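Local coordinates for lipopolysaccharide biosynthesis protein wbpB (Thermus thermophilus, PDB 3O9Z), which is an NAD-dependent dehydrogenase of sugar biosynthesis, probably acting on the route to the lipopolysaccharide sugar 2,3-diacetamido-2,3-dideoxy-D-mannuronic acid, at residues 198-203 with 215-220; 149-154 with 220-225; 114-119 with 280-285. All coordinates share one frame; numbering follows the deposited sequence.

Contact 1: residues 198-203 with 215-220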
ATOM      1  N   ARG A 198      39.187   4.094 -12.827  1.00 16.57           N
ATOM      2  CA  ARG A 198      38.833   3.181 -11.767  1.00 17.96           C
ATOM      3  C   ARG A 198      39.388   3.705 -10.449  1.00 17.66           C
ATOM      4  O   ARG A 198      40.486   4.305 -10.403  1.00 17.42           O
ATOM      5  CB  ARG A 198      39.476   1.816 -12.049  1.00 20.94           C
ATOM      6  CG  ARG A 198      39.099   0.699 -11.066  1.00 27.73           C
ATOM      7  CD  ARG A 198      39.953  -0.583 -11.256  1.00 34.16           C
ATOM      8  NE  ARG A 198      39.592  -1.612 -10.285  1.00 39.74           N
ATOM      9  CZ  ARG A 198      38.616  -2.498 -10.468  1.00 44.50           C
ATOM     10  NH1 ARG A 198      37.910  -2.496 -11.590  1.00 46.23           N
ATOM     11  NH2 ARG A 198      38.344  -3.395  -9.530  1.00 44.95           N
ATOM     12  N   ALA A 199      38.688   3.428  -9.362  1.00 15.85           N
ATOM     13  CA  ALA A 199      39.146   3.813  -8.055  1.00 13.85           C
ATOM     14  C   ALA A 199      40.124   2.801  -7.468  1.00 18.76           C
ATOM     15  O   ALA A 199      39.780   1.643  -7.160  1.00 19.59           O
ATOM     16  CB  ALA A 199      37.959   4.039  -7.096  1.00 15.70           C
ATOM     17  N   LEU A 200      41.345   3.263  -7.246  1.00 17.43           N
ATOM     18  CA  LEU A 200      42.356   2.419  -6.609  1.00 17.46           C
ATOM     19  C   LEU A 200      42.229   2.383  -5.103  1.00 17.86           C
ATOM     20  O   LEU A 200      42.607   1.410  -4.460  1.00 19.98           O
ATOM     21  CB  LEU A 200      43.732   2.987  -7.010  1.00 18.37           C
ATOM     22  CG  LEU A 200      43.957   3.248  -8.502  1.00 24.93           C
ATOM     23  CD1 LEU A 200      45.390   3.757  -8.691  1.00 28.65           C
ATOM     24  CD2 LEU A 200      43.756   1.962  -9.306  1.00 31.12           C
ATOM     25  N   HIS A 201      41.688   3.443  -4.513  1.00 16.22           N
ATOM     26  CA  HIS A 201      41.583   3.547  -3.068  1.00 16.76           C
ATOM     27  C   HIS A 201      40.358   4.386  -2.761  1.00 15.56           C
ATOM     28  O   HIS A 201      40.094   5.378  -3.432  1.00 15.94           O
ATOM     29  CB  HIS A 201      42.846   4.212  -2.494  1.00 19.73           C
ATOM     30  CG  HIS A 201      42.780   4.515  -1.029  1.00 23.40           C
ATOM     31  ND1 HIS A 201      42.734   3.536  -0.059  1.00 32.92           N
ATOM     32  CD2 HIS A 201      42.859   5.693  -0.365  1.00 29.15           C
ATOM     33  CE1 HIS A 201      42.739   4.098   1.137  1.00 26.79           C
ATOM     34  NE2 HIS A 201      42.817   5.407   0.978  1.00 31.33           N
ATOM     35  N   VAL A 202      39.570   3.946  -1.787  1.00 15.65           N
ATOM     36  CA  VAL A 202      38.378   4.694  -1.381  1.00 16.03           C
ATOM     37  C   VAL A 202      38.378   4.905   0.128  1.00 17.26           C
ATOM     38  O   VAL A 202      38.741   3.976   0.877  1.00 18.85           O
ATOM     39  CB  VAL A 202      37.104   3.873  -1.686  1.00 17.70           C
ATOM     40  CG1 VAL A 202      35.861   4.649  -1.206  1.00 18.91           C
ATOM     41  CG2 VAL A 202      36.997   3.633  -3.171  1.00 18.79           C
ATOM     42  N   GLU A 203      38.051   6.110   0.592  1.00 15.53           N
ATOM     43  CA  GLU A 203      37.906   6.407   2.026  1.00 15.69           C
ATOM     44  C   GLU A 203      36.580   7.114   2.273  1.00 15.35           C
ATOM     45  O   GLU A 203      36.139   7.915   1.451  1.00 14.66           O
ATOM     46  CB  GLU A 203      38.970   7.397   2.546  1.00 19.35           C
ATOM     47  CG  GLU A 203      40.361   6.927   2.287  1.00 22.07           C
ATOM     48  CD  GLU A 203      41.442   7.879   2.731  1.00 23.45           C
ATOM     49  OE1 GLU A 203      41.211   8.968   3.303  1.00 21.11           O
ATOM     50  OE2 GLU A 203      42.598   7.523   2.451  1.00 27.51           O
ATOM     51  N   TYR A 215      37.234  10.511   0.259  1.00 12.30           N
ATOM     52  CA  TYR A 215      38.361  10.702  -0.672  1.00 12.18           C
ATOM     53  C   TYR A 215      38.429   9.510  -1.604  1.00 12.71           C
ATOM     54  O   TYR A 215      38.136   8.371  -1.184  1.00 16.53           O
ATOM     55  CB  TYR A 215      39.647  10.786   0.160  1.00 13.82           C
ATOM     56  CG  TYR A 215      40.944  10.871  -0.624  1.00 14.63           C
ATOM     57  CD1 TYR A 215      41.329  12.101  -1.184  1.00 14.45           C
ATOM     58  CD2 TYR A 215      41.709   9.742  -0.843  1.00 16.60           C
ATOM     59  CE1 TYR A 215      42.482  12.190  -1.910  1.00 18.29           C
ATOM     60  CE2 TYR A 215      42.908   9.851  -1.584  1.00 18.52           C
ATOM     61  CZ  TYR A 215      43.246  11.074  -2.090  1.00 17.45           C
ATOM     62  OH  TYR A 215      44.452  11.135  -2.786  1.00 21.44           O
ATOM     63  N   LEU A 216      38.798   9.719  -2.857  1.00 12.74           N
ATOM     64  CA  LEU A 216      39.074   8.649  -3.796  1.00 14.10           C
ATOM     65  C   LEU A 216      40.441   8.885  -4.397  1.00 14.12           C
ATOM     66  O   LEU A 216      40.760  10.007  -4.765  1.00 15.21           O
ATOM     67  CB  LEU A 216      38.108   8.643  -4.987  1.00 15.46           C
ATOM     68  CG  LEU A 216      36.626   8.658  -4.600  1.00 15.92           C
ATOM     69  CD1 LEU A 216      35.744   9.099  -5.763  1.00 17.56           C
ATOM     70  CD2 LEU A 216      36.271   7.201  -4.208  1.00 18.19           C
ATOM     71  N   GLU A 217      41.176   7.812  -4.622  1.00 13.17           N
ATOM     72  CA  GLU A 217      42.297   7.855  -5.561  1.00 13.79           C
ATOM     73  C   GLU A 217      41.874   7.101  -6.801  1.00 13.45           C
ATOM     74  O   GLU A 217      41.665   5.882  -6.724  1.00 15.08           O
ATOM     75  CB  GLU A 217      43.533   7.201  -4.932  1.00 16.02           C
ATOM     76  CG  GLU A 217      44.745   7.285  -5.894  1.00 21.00           C
ATOM     77  CD  GLU A 217      45.887   6.338  -5.537  1.00 33.61           C
ATOM     78  OE1 GLU A 217      45.763   5.507  -4.619  1.00 36.65           O
ATOM     79  OE2 GLU A 217      46.929   6.424  -6.211  1.00 35.16           O
ATOM     80  N   LEU A 218      41.745   7.810  -7.917  1.00 13.41           N
ATOM     81  CA  LEU A 218      41.362   7.206  -9.196  1.00 13.41           C
ATOM     82  C   LEU A 218      42.575   7.181 -10.119  1.00 15.08           C
ATOM     83  O   LEU A 218      43.571   7.894  -9.875  1.00 16.33           O
ATOM     84  CB  LEU A 218      40.263   8.028  -9.877  1.00 15.66           C
ATOM     85  CG  LEU A 218      39.075   8.360  -8.942  1.00 17.20           C
ATOM     86  CD1 LEU A 218      38.087   9.304  -9.627  1.00 19.03           C
ATOM     87  CD2 LEU A 218      38.427   7.123  -8.327  1.00 17.38           C
ATOM     88  N   GLU A 219      42.497   6.378 -11.168  1.00 15.33           N
ATOM     89  CA  GLU A 219      43.601   6.330 -12.141  1.00 15.75           C
ATOM     90  C   GLU A 219      44.014   7.730 -12.569  1.00 17.89           C
ATOM     91  O   GLU A 219      45.234   8.013 -12.615  1.00 19.33           O
ATOM     92  CB  GLU A 219      43.162   5.540 -13.367  1.00 16.67           C
ATOM     93  CG  GLU A 219      43.079   4.050 -13.060  1.00 20.42           C
ATOM     94  CD  GLU A 219      42.522   3.273 -14.249  1.00 27.96           C
ATOM     95  OE1 GLU A 219      41.335   3.451 -14.604  1.00 22.75           O
ATOM     96  OE2 GLU A 219      43.289   2.520 -14.897  1.00 30.81           O
ATOM     97  N   GLY A 220      43.074   8.646 -12.799  1.00 15.82           N
ATOM     98  CA  GLY A 220      43.387   9.964 -13.343  1.00 14.66           C
ATOM     99  C   GLY A 220      43.221  11.125 -12.389  1.00 14.39           C
ATOM    100  O   GLY A 220      43.299  12.277 -12.808  1.00 14.84           O
TER
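Glu217 O is gripped by two successive backbone amides of the facing strand: Leu200 N lies 2.7 Å from Glu217 O, nearly along the C=O axis, and His201 N lies 3.3 Å from Glu217 O, in the carbonyl plane on a lone pair. Two residues facing one define a classic beta bulge, here in the antiparallel hairpin of strands 199-207 and 211-218. From His201-Glu217, a hydrogen-bonded pair at the bulge, the ladder runs on regularly: Val202-Leu216 is non-hydrogen-bonded and Glu203-Tyr215 hydrogen-bonded. Before it, Glu219 N donates to Arg198 O, and in return Arg198 N points almost straight (176°) at Glu219 OE1, 2.9 Å away, on the anti side of the carboxylate. Glu219 reaches this amide with a chain extended beyond CG.

The side chains sort onto two faces. Ala199, Val202, Leu216 and Leu218 share the one that packs against helices 186-196 and 281-294; there Val202 and Leu216 lie side by side, CG2 of Val202 3.8 Å from CD2 of Leu216. Ala199 CB and Leu218 CD2 pack tightly. The other face carries His201, Glu203, Tyr215 and Glu217. Glu203 runs alongside Tyr215, its carboxylate turned 48° from the ring, and its OE1 takes a further bond from His205 NE2. Held by two histidines, this carboxylate would probably favour their protonated forms. The bond to His201 is short: Glu203 OE2 presents its anti lone pair to His201 NE2 at 2.6 Å, only 7° out of the imidazole plane.

Contact 2: residues 149-154 with 220-225; sequences KGAKDV and GARVRW
Two parallel neighbours in the mixed sheet of the C-terminal alpha/beta domain, strands 152-160 and 221-228, meet here with their directions 11° apart. The pairs Lys152-Ala221, Asp153-Arg222 and Val154-Val223 set the register. Arg222 bonds to both flanking residues of the partner strand, as a parallel ladder requires: its N donates to Lys152 O, and its O accepts from Val154 N at 2.9 Å. Lys152 N to Gly220 O and Arg224 N to Val154 O continue the pattern at the two ends.

On one face Arg222 grips Asp153 side-on in a salt bridge with two bonds, NE to OD1 at 2.8 Å and NH1 to OD2 at 2.9 Å. The bend at chi3 (-70°) turns NE toward Asp153. The carboxylate is not coplanar with the guanidinium; their planes stand 49° apart, yet OD2 lies close to the guanidinium plane. A water accepts from Arg222 NH1 at 2.7 Å and donates to Ala151 O, linking the guanidinium to the backbone ahead of the strand.

On the opposite face, beside Lys152, Val154 and Val223 lie side by side, CG1 to CG1 4.0 Å, while CG2 of Val154 meets CB of Ala221 at 3.9 Å. Phe196 and Leu192 of helix 186-196 cover this apolar patch, with Phe196 on Val154 and Ala221 and Leu192 on Val223; strand 211-218 flanks Arg222 and Val223 through Tyr215 and Leu218, and strand 245-251 adds Ile249 against Val154.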
ATOM      1  N   LYS A 149      48.287  16.055 -19.106  1.00 26.00           N
ATOM      2  CA  LYS A 149      49.031  14.888 -18.667  1.00 23.73           C
ATOM      3  C   LYS A 149      49.048  14.893 -17.151  1.00 20.18           C
ATOM      4  O   LYS A 149      49.011  15.946 -16.544  1.00 24.97           O
ATOM      5  CB  LYS A 149      50.488  14.964 -19.129  1.00 23.22           C
ATOM      6  CG  LYS A 149      50.642  14.893 -20.659  1.00 25.74           C
ATOM      7  CD  LYS A 149      52.100  15.121 -21.079  1.00 27.65           C
ATOM      8  CE  LYS A 149      52.192  15.743 -22.467  1.00 35.00           C
ATOM      9  NZ  LYS A 149      51.681  14.755 -23.444  1.00 42.55           N
ATOM     10  N   GLY A 150      49.145  13.701 -16.587  1.00 23.30           N
ATOM     11  CA  GLY A 150      49.241  13.561 -15.142  1.00 22.77           C
ATOM     12  C   GLY A 150      47.848  13.426 -14.567  1.00 21.93           C
ATOM     13  O   GLY A 150      46.854  13.775 -15.214  1.00 26.18           O
ATOM     14  N   ALA A 151      47.802  12.956 -13.330  1.00 18.30           N
ATOM     15  CA  ALA A 151      46.548  12.995 -12.591  1.00 17.10           C
ATOM     16  C   ALA A 151      46.224  14.384 -12.092  1.00 17.77           C
ATOM     17  O   ALA A 151      47.120  15.215 -11.907  1.00 20.25           O
ATOM     18  CB  ALA A 151      46.639  12.025 -11.461  1.00 16.11           C
ATOM     19  N   LYS A 152      44.943  14.648 -11.848  1.00 16.62           N
ATOM     20  CA  LYS A 152      44.502  15.960 -11.401  1.00 18.64           C
ATOM     21  C   LYS A 152      44.025  15.904  -9.946  1.00 17.53           C
ATOM     22  O   LYS A 152      43.656  14.835  -9.447  1.00 19.26           O
ATOM     23  CB  LYS A 152      43.360  16.450 -12.286  1.00 22.08           C
ATOM     24  CG  LYS A 152      43.829  16.820 -13.749  1.00 25.62           C
ATOM     25  CD  LYS A 152      45.239  17.401 -13.804  1.00 37.51           C
ATOM     26  CE  LYS A 152      45.694  17.617 -15.250  1.00 36.93           C
ATOM     27  NZ  LYS A 152      47.032  18.291 -15.367  1.00 37.70           N
ATOM     28  N   ASP A 153      44.092  17.022  -9.245  1.00 17.13           N
ATOM     29  CA  ASP A 153      43.533  17.123  -7.899  1.00 15.38           C
ATOM     30  C   ASP A 153      42.185  17.794  -8.028  1.00 16.75           C
ATOM     31  O   ASP A 153      42.029  18.824  -8.678  1.00 17.38           O
ATOM     32  CB  ASP A 153      44.468  17.957  -7.024  1.00 15.08           C
ATOM     33  CG  ASP A 153      45.687  17.149  -6.639  1.00 21.29           C
ATOM     34  OD1 ASP A 153      45.523  16.148  -5.907  1.00 21.13           O
ATOM     35  OD2 ASP A 153      46.776  17.423  -7.189  1.00 23.76           O
ATOM     36  N   VAL A 154      41.175  17.153  -7.446  1.00 13.50           N
ATOM     37  CA  VAL A 154      39.776  17.510  -7.729  1.00 14.06           C
ATOM     38  C   VAL A 154      39.033  17.658  -6.409  1.00 14.19           C
ATOM     39  O   VAL A 154      39.236  16.856  -5.485  1.00 13.04           O
ATOM     40  CB  VAL A 154      39.104  16.367  -8.514  1.00 14.48           C
ATOM     41  CG1 VAL A 154      37.601  16.716  -8.727  1.00 15.72           C
ATOM     42  CG2 VAL A 154      39.769  16.146  -9.867  1.00 17.09           C
ATOM     43  N   GLY A 220      43.074   8.646 -12.799  1.00 15.82           N
ATOM     44  CA  GLY A 220      43.387   9.964 -13.343  1.00 14.66           C
ATOM     45  C   GLY A 220      43.221  11.125 -12.389  1.00 14.39           C
ATOM     46  O   GLY A 220      43.299  12.277 -12.808  1.00 14.84           O
ATOM     47  N   ALA A 221      42.930  10.871 -11.115  1.00 15.70           N
ATOM     48  CA  ALA A 221      42.701  11.983 -10.185  1.00 13.33           C
ATOM     49  C   ALA A 221      42.742  11.561  -8.741  1.00 14.30           C
ATOM     50  O   ALA A 221      42.397  10.434  -8.398  1.00 16.99           O
ATOM     51  CB  ALA A 221      41.309  12.609 -10.425  1.00 13.89           C
ATOM     52  N   ARG A 222      43.045  12.516  -7.871  1.00 13.95           N
ATOM     53  CA  ARG A 222      42.806  12.373  -6.432  1.00 13.50           C
ATOM     54  C   ARG A 222      41.634  13.282  -6.120  1.00 14.57           C
ATOM     55  O   ARG A 222      41.637  14.451  -6.479  1.00 14.48           O
ATOM     56  CB  ARG A 222      44.045  12.864  -5.652  1.00 14.97           C
ATOM     57  CG  ARG A 222      45.263  11.955  -5.927  1.00 14.05           C
ATOM     58  CD  ARG A 222      46.567  12.627  -5.383  1.00 14.94           C
ATOM     59  NE  ARG A 222      46.947  13.804  -6.170  1.00 14.75           N
ATOM     60  CZ  ARG A 222      47.693  13.723  -7.271  1.00 16.44           C
ATOM     61  NH1 ARG A 222      48.000  14.842  -7.909  1.00 18.41           N
ATOM     62  NH2 ARG A 222      48.152  12.567  -7.715  1.00 16.53           N
ATOM     63  N   VAL A 223      40.586  12.766  -5.482  1.00 12.77           N
ATOM     64  CA  VAL A 223      39.338  13.517  -5.346  1.00 11.90           C
ATOM     65  C   VAL A 223      38.905  13.626  -3.912  1.00 12.18           C
ATOM     66  O   VAL A 223      38.781  12.601  -3.241  1.00 12.98           O
ATOM     67  CB  VAL A 223      38.185  12.814  -6.125  1.00 13.93           C
ATOM     68  CG1 VAL A 223      36.903  13.704  -6.154  1.00 12.90           C
ATOM     69  CG2 VAL A 223      38.644  12.479  -7.558  1.00 12.56           C
ATOM     70  N   ARG A 224      38.668  14.831  -3.405  1.00 12.08           N
ATOM     71  CA  ARG A 224      38.030  14.995  -2.085  1.00 13.01           C
ATOM     72  C   ARG A 224      36.575  15.290  -2.406  1.00 13.14           C
ATOM     73  O   ARG A 224      36.301  16.193  -3.219  1.00 12.67           O
ATOM     74  CB  ARG A 224      38.661  16.161  -1.331  1.00 13.59           C
ATOM     75  CG  ARG A 224      40.131  15.880  -0.996  1.00 14.17           C
ATOM     76  CD  ARG A 224      40.745  17.058  -0.275  1.00 19.32           C
ATOM     77  NE  ARG A 224      41.042  18.159  -1.177  1.00 17.73           N
ATOM     78  CZ  ARG A 224      41.252  19.403  -0.753  1.00 19.16           C
ATOM     79  NH1 ARG A 224      41.560  20.385  -1.617  1.00 20.60           N
ATOM     80  NH2 ARG A 224      41.041  19.677   0.530  1.00 19.64           N
ATOM     81  N   TRP A 225      35.628  14.558  -1.807  1.00 11.13           N
ATOM     82  CA  TRP A 225      34.213  14.710  -2.148  1.00 11.64           C
ATOM     83  C   TRP A 225      33.340  14.947  -0.932  1.00 12.77           C
ATOM     84  O   TRP A 225      33.639  14.493   0.163  1.00 12.00           O
ATOM     85  CB  TRP A 225      33.720  13.535  -3.008  1.00 12.39           C
ATOM     86  CG  TRP A 225      33.880  12.163  -2.371  1.00 13.60           C
ATOM     87  CD1 TRP A 225      34.940  11.287  -2.535  1.00 13.26           C
ATOM     88  CD2 TRP A 225      32.963  11.518  -1.500  1.00 13.44           C
ATOM     89  NE1 TRP A 225      34.715  10.128  -1.818  1.00 13.75           N
ATOM     90  CE2 TRP A 225      33.499  10.247  -1.191  1.00 15.48           C
ATOM     91  CE3 TRP A 225      31.690  11.860  -1.011  1.00 12.44           C
ATOM     92  CZ2 TRP A 225      32.863   9.327  -0.361  1.00 15.74           C
ATOM     93  CZ3 TRP A 225      31.070  10.927  -0.181  1.00 13.67           C
ATOM     94  CH2 TRP A 225      31.647   9.691   0.145  1.00 18.38           C
TER
HETATM   95  O   HOH W   1      49.070  15.702 -10.210  1.00 26.61           O
HETATM   96  O   HOH W   2      41.550  17.383  -3.954  1.00 19.53           O

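Contact 3: residues 114-119 with 280-285; sequences RLKELE and GLDEAA
Leu281, in the first turn of helix 281-294, puts its side chain against helix 109-122 of the Rossmann-fold region, and its atoms meet Leu115, Lys116 and Glu119. CB lies 3.8 Å from CD of Lys116, whose aliphatic chain slides past in the opposite direction. CG is near Glu119 OE2. At the tip the methyls part: CD1 packs tightly on Lys116 CD and also touches Glu119 CD, each 3.4 Å away, and CD2 meets CD1 of Leu115 at 3.9 Å. Leu115 and Leu281 cross at about a right angle, whereas Glu119 and Leu281 approach tip to tip.

Bends at chi2 and chi3 (-70° and -77°) bring CD of Lys116 onto Leu281 and CE toward Asp282; NZ then meets Asp282 OD1 on the syn side at 3.0 Å, a salt bridge. Glu119 OE2 accepts from a water at 2.7 Å that in turn accepts from Leu281 N; the same oxygen also takes Val126 N and a salt bridge from Arg125 NE. An alanine at Glu119 would probably leave Arg125 without this carboxylate mate, deprive Val126 N of its acceptor, and open a gap beside Leu281 CD1.

The two helices run antiparallel, the axes of segments 114-119 and 281-285 coming within 11.5 Å. Ile112 of helix 109-122, Val126 of strand 126-128 and the loop residue Leu105 also touch Leu281, while Tyr86 and Ile89 of helix 85-94 pack on Leu115.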
ATOM      1  N   ARG A 114      25.487 -10.674 -13.173  1.00 17.11           N
ATOM      2  CA  ARG A 114      24.432 -11.577 -13.588  1.00 17.82           C
ATOM      3  C   ARG A 114      23.752 -11.003 -14.811  1.00 16.38           C
ATOM      4  O   ARG A 114      23.385 -11.746 -15.744  1.00 19.29           O
ATOM      5  CB  ARG A 114      23.432 -11.826 -12.455  1.00 19.25           C
ATOM      6  CG  ARG A 114      23.903 -12.478 -11.178  1.00 26.20           C
ATOM      7  CD  ARG A 114      24.215 -13.965 -11.306  1.00 42.72           C
ATOM      8  NE  ARG A 114      25.179 -14.371 -10.278  1.00 52.42           N
ATOM      9  CZ  ARG A 114      25.555 -15.626 -10.039  1.00 55.66           C
ATOM     10  NH1 ARG A 114      25.048 -16.625 -10.750  1.00 54.56           N
ATOM     11  NH2 ARG A 114      26.437 -15.885  -9.082  1.00 57.04           N
ATOM     12  N   LEU A 115      23.542  -9.683 -14.875  1.00 17.32           N
ATOM     13  CA  LEU A 115      23.028  -9.037 -16.064  1.00 15.40           C
ATOM     14  C   LEU A 115      23.852  -9.210 -17.325  1.00 20.05           C
ATOM     15  O   LEU A 115      23.295  -9.420 -18.392  1.00 17.96           O
ATOM     16  CB  LEU A 115      22.625  -7.559 -15.823  1.00 17.63           C
ATOM     17  CG  LEU A 115      21.527  -7.228 -14.819  1.00 15.61           C
ATOM     18  CD1 LEU A 115      21.357  -5.677 -14.920  1.00 17.11           C
ATOM     19  CD2 LEU A 115      20.227  -7.949 -15.259  1.00 17.98           C
ATOM     20  N   LYS A 116      25.173  -9.265 -17.158  1.00 18.28           N
ATOM     21  CA  LYS A 116      26.026  -9.574 -18.297  1.00 20.04           C
ATOM     22  C   LYS A 116      25.715 -10.982 -18.831  1.00 15.45           C
ATOM     23  O   LYS A 116      25.560 -11.187 -20.020  1.00 22.10           O
ATOM     24  CB  LYS A 116      27.495  -9.426 -17.869  1.00 19.66           C
ATOM     25  CG  LYS A 116      27.941  -7.983 -17.667  1.00 27.10           C
ATOM     26  CD  LYS A 116      28.024  -7.214 -18.969  1.00 29.28           C
ATOM     27  CE  LYS A 116      29.291  -7.585 -19.745  1.00 35.06           C
ATOM     28  NZ  LYS A 116      29.494  -6.704 -20.936  1.00 28.67           N
ATOM     29  N   GLU A 117      25.543 -11.931 -17.913  1.00 19.26           N
ATOM     30  CA  GLU A 117      25.210 -13.312 -18.331  1.00 15.58           C
ATOM     31  C   GLU A 117      23.874 -13.316 -19.077  1.00 21.17           C
ATOM     32  O   GLU A 117      23.678 -14.081 -20.037  1.00 21.83           O
ATOM     33  CB  GLU A 117      25.150 -14.234 -17.104  1.00 22.60           C
ATOM     34  CG  GLU A 117      26.539 -14.476 -16.512  1.00 23.20           C
ATOM     35  CD  GLU A 117      26.526 -15.319 -15.250  1.00 39.79           C
ATOM     36  OE1 GLU A 117      25.443 -15.812 -14.851  1.00 38.70           O
ATOM     37  OE2 GLU A 117      27.621 -15.516 -14.678  1.00 44.15           O
ATOM     38  N   LEU A 118      22.904 -12.533 -18.593  1.00 20.39           N
ATOM     39  CA  LEU A 118      21.554 -12.653 -19.114  1.00 19.38           C
ATOM     40  C   LEU A 118      21.453 -11.894 -20.438  1.00 15.99           C
ATOM     41  O   LEU A 118      20.662 -12.237 -21.332  1.00 19.75           O
ATOM     42  CB  LEU A 118      20.569 -12.128 -18.057  1.00 19.31           C
ATOM     43  CG  LEU A 118      20.353 -13.128 -16.916  1.00 26.76           C
ATOM     44  CD1 LEU A 118      19.609 -12.511 -15.713  1.00 30.47           C
ATOM     45  CD2 LEU A 118      19.609 -14.340 -17.473  1.00 31.55           C
ATOM     46  N   GLU A 119      22.294 -10.891 -20.628  1.00 18.28           N
ATOM     47  CA  GLU A 119      22.384 -10.205 -21.926  1.00 14.67           C
ATOM     48  C   GLU A 119      22.896 -11.247 -22.963  1.00 18.57           C
ATOM     49  O   GLU A 119      22.406 -11.263 -24.082  1.00 18.76           O
ATOM     50  CB  GLU A 119      23.448  -9.103 -21.865  1.00 16.82           C
ATOM     51  CG  GLU A 119      22.959  -7.731 -21.342  1.00 15.54           C
ATOM     52  CD  GLU A 119      23.941  -6.594 -21.657  1.00 23.47           C
ATOM     53  OE1 GLU A 119      25.160  -6.849 -21.891  1.00 23.16           O
ATOM     54  OE2 GLU A 119      23.495  -5.432 -21.728  1.00 21.35           O
ATOM     55  N   GLY A 280      25.832   1.423 -21.047  1.00 17.88           N
ATOM     56  CA  GLY A 280      25.535   0.056 -20.705  1.00 19.69           C
ATOM     57  C   GLY A 280      26.169  -0.440 -19.427  1.00 16.20           C
ATOM     58  O   GLY A 280      26.664   0.398 -18.624  1.00 17.83           O
ATOM     59  N   LEU A 281      26.148  -1.745 -19.189  1.00 18.21           N
ATOM     60  CA  LEU A 281      26.675  -2.349 -17.998  1.00 17.63           C
ATOM     61  C   LEU A 281      28.138  -1.961 -17.820  1.00 19.31           C
ATOM     62  O   LEU A 281      28.573  -1.695 -16.708  1.00 20.68           O
ATOM     63  CB  LEU A 281      26.529  -3.883 -18.044  1.00 19.71           C
ATOM     64  CG  LEU A 281      25.064  -4.316 -18.171  1.00 23.80           C
ATOM     65  CD1 LEU A 281      24.926  -5.828 -18.483  1.00 21.28           C
ATOM     66  CD2 LEU A 281      24.395  -4.070 -16.844  1.00 22.29           C
ATOM     67  N   ASP A 282      28.899  -2.050 -18.903  1.00 20.07           N
ATOM     68  CA  ASP A 282      30.332  -1.768 -18.790  1.00 20.24           C
ATOM     69  C   ASP A 282      30.588  -0.319 -18.357  1.00 17.73           C
ATOM     70  O   ASP A 282      31.557  -0.086 -17.623  1.00 19.27           O
ATOM     71  CB  ASP A 282      31.047  -2.021 -20.118  1.00 22.47           C
ATOM     72  CG  ASP A 282      31.102  -3.496 -20.482  1.00 28.34           C
ATOM     73  OD1 ASP A 282      30.830  -4.373 -19.635  1.00 31.54           O
ATOM     74  OD2 ASP A 282      31.477  -3.753 -21.643  1.00 37.12           O
ATOM     75  N   GLU A 283      29.824   0.643 -18.862  1.00 17.24           N
ATOM     76  CA  GLU A 283      29.935   2.058 -18.509  1.00 17.58           C
ATOM     77  C   GLU A 283      29.507   2.299 -17.065  1.00 17.25           C
ATOM     78  O   GLU A 283      30.153   3.044 -16.332  1.00 17.09           O
ATOM     79  CB  GLU A 283      29.120   2.943 -19.439  1.00 20.09           C
ATOM     80  CG  GLU A 283      29.749   3.138 -20.814  1.00 22.61           C
ATOM     81  CD  GLU A 283      29.581   1.940 -21.742  1.00 34.95           C
ATOM     82  OE1 GLU A 283      30.452   1.765 -22.623  1.00 32.68           O
ATOM     83  OE2 GLU A 283      28.613   1.151 -21.617  1.00 27.03           O
ATOM     84  N   ALA A 284      28.448   1.628 -16.632  1.00 16.34           N
ATOM     85  CA  ALA A 284      27.867   1.937 -15.312  1.00 15.63           C
ATOM     86  C   ALA A 284      28.550   1.235 -14.146  1.00 15.93           C
ATOM     87  O   ALA A 284      28.403   1.573 -12.943  1.00 14.88           O
ATOM     88  CB  ALA A 284      26.360   1.526 -15.349  1.00 17.53           C
ATOM     89  N   ALA A 285      29.304   0.181 -14.483  1.00 12.81           N
ATOM     90  CA  ALA A 285      29.723  -0.708 -13.429  1.00 12.71           C
ATOM     91  C   ALA A 285      30.637  -0.045 -12.388  1.00 12.76           C
ATOM     92  O   ALA A 285      30.522  -0.341 -11.228  1.00 15.08           O
ATOM     93  CB  ALA A 285      30.490  -1.944 -14.021  1.00 17.61           C
TER
HETATM   94  O   HOH W   3      24.712  -2.975 -21.561  1.00 20.36           O

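Contacts 1 and 2 lie in one sheet, joined by the intervening pairing of strands 211-218 and 221-228: their centres lie 9 Å apart, they share Gly220, and Leu216 O is 2.9 Å from Val223 N, a probable hydrogen bond. Contact 3 stands apart, its centre 22 Å from that of contact 1 and 27 Å from that of contact 2, although helix 281-294 itself extends from contact 3 to cover Ala199 and Val202 of contact 1. The side chains of Leu216 and Val223 are about 11 and 10 Å from that of Tyr158, which binds 2-oxoglutarate; that of Leu115 is about 7 Å from that of His85, which binds NAD, and about 13 Å from the bound dinucleotide.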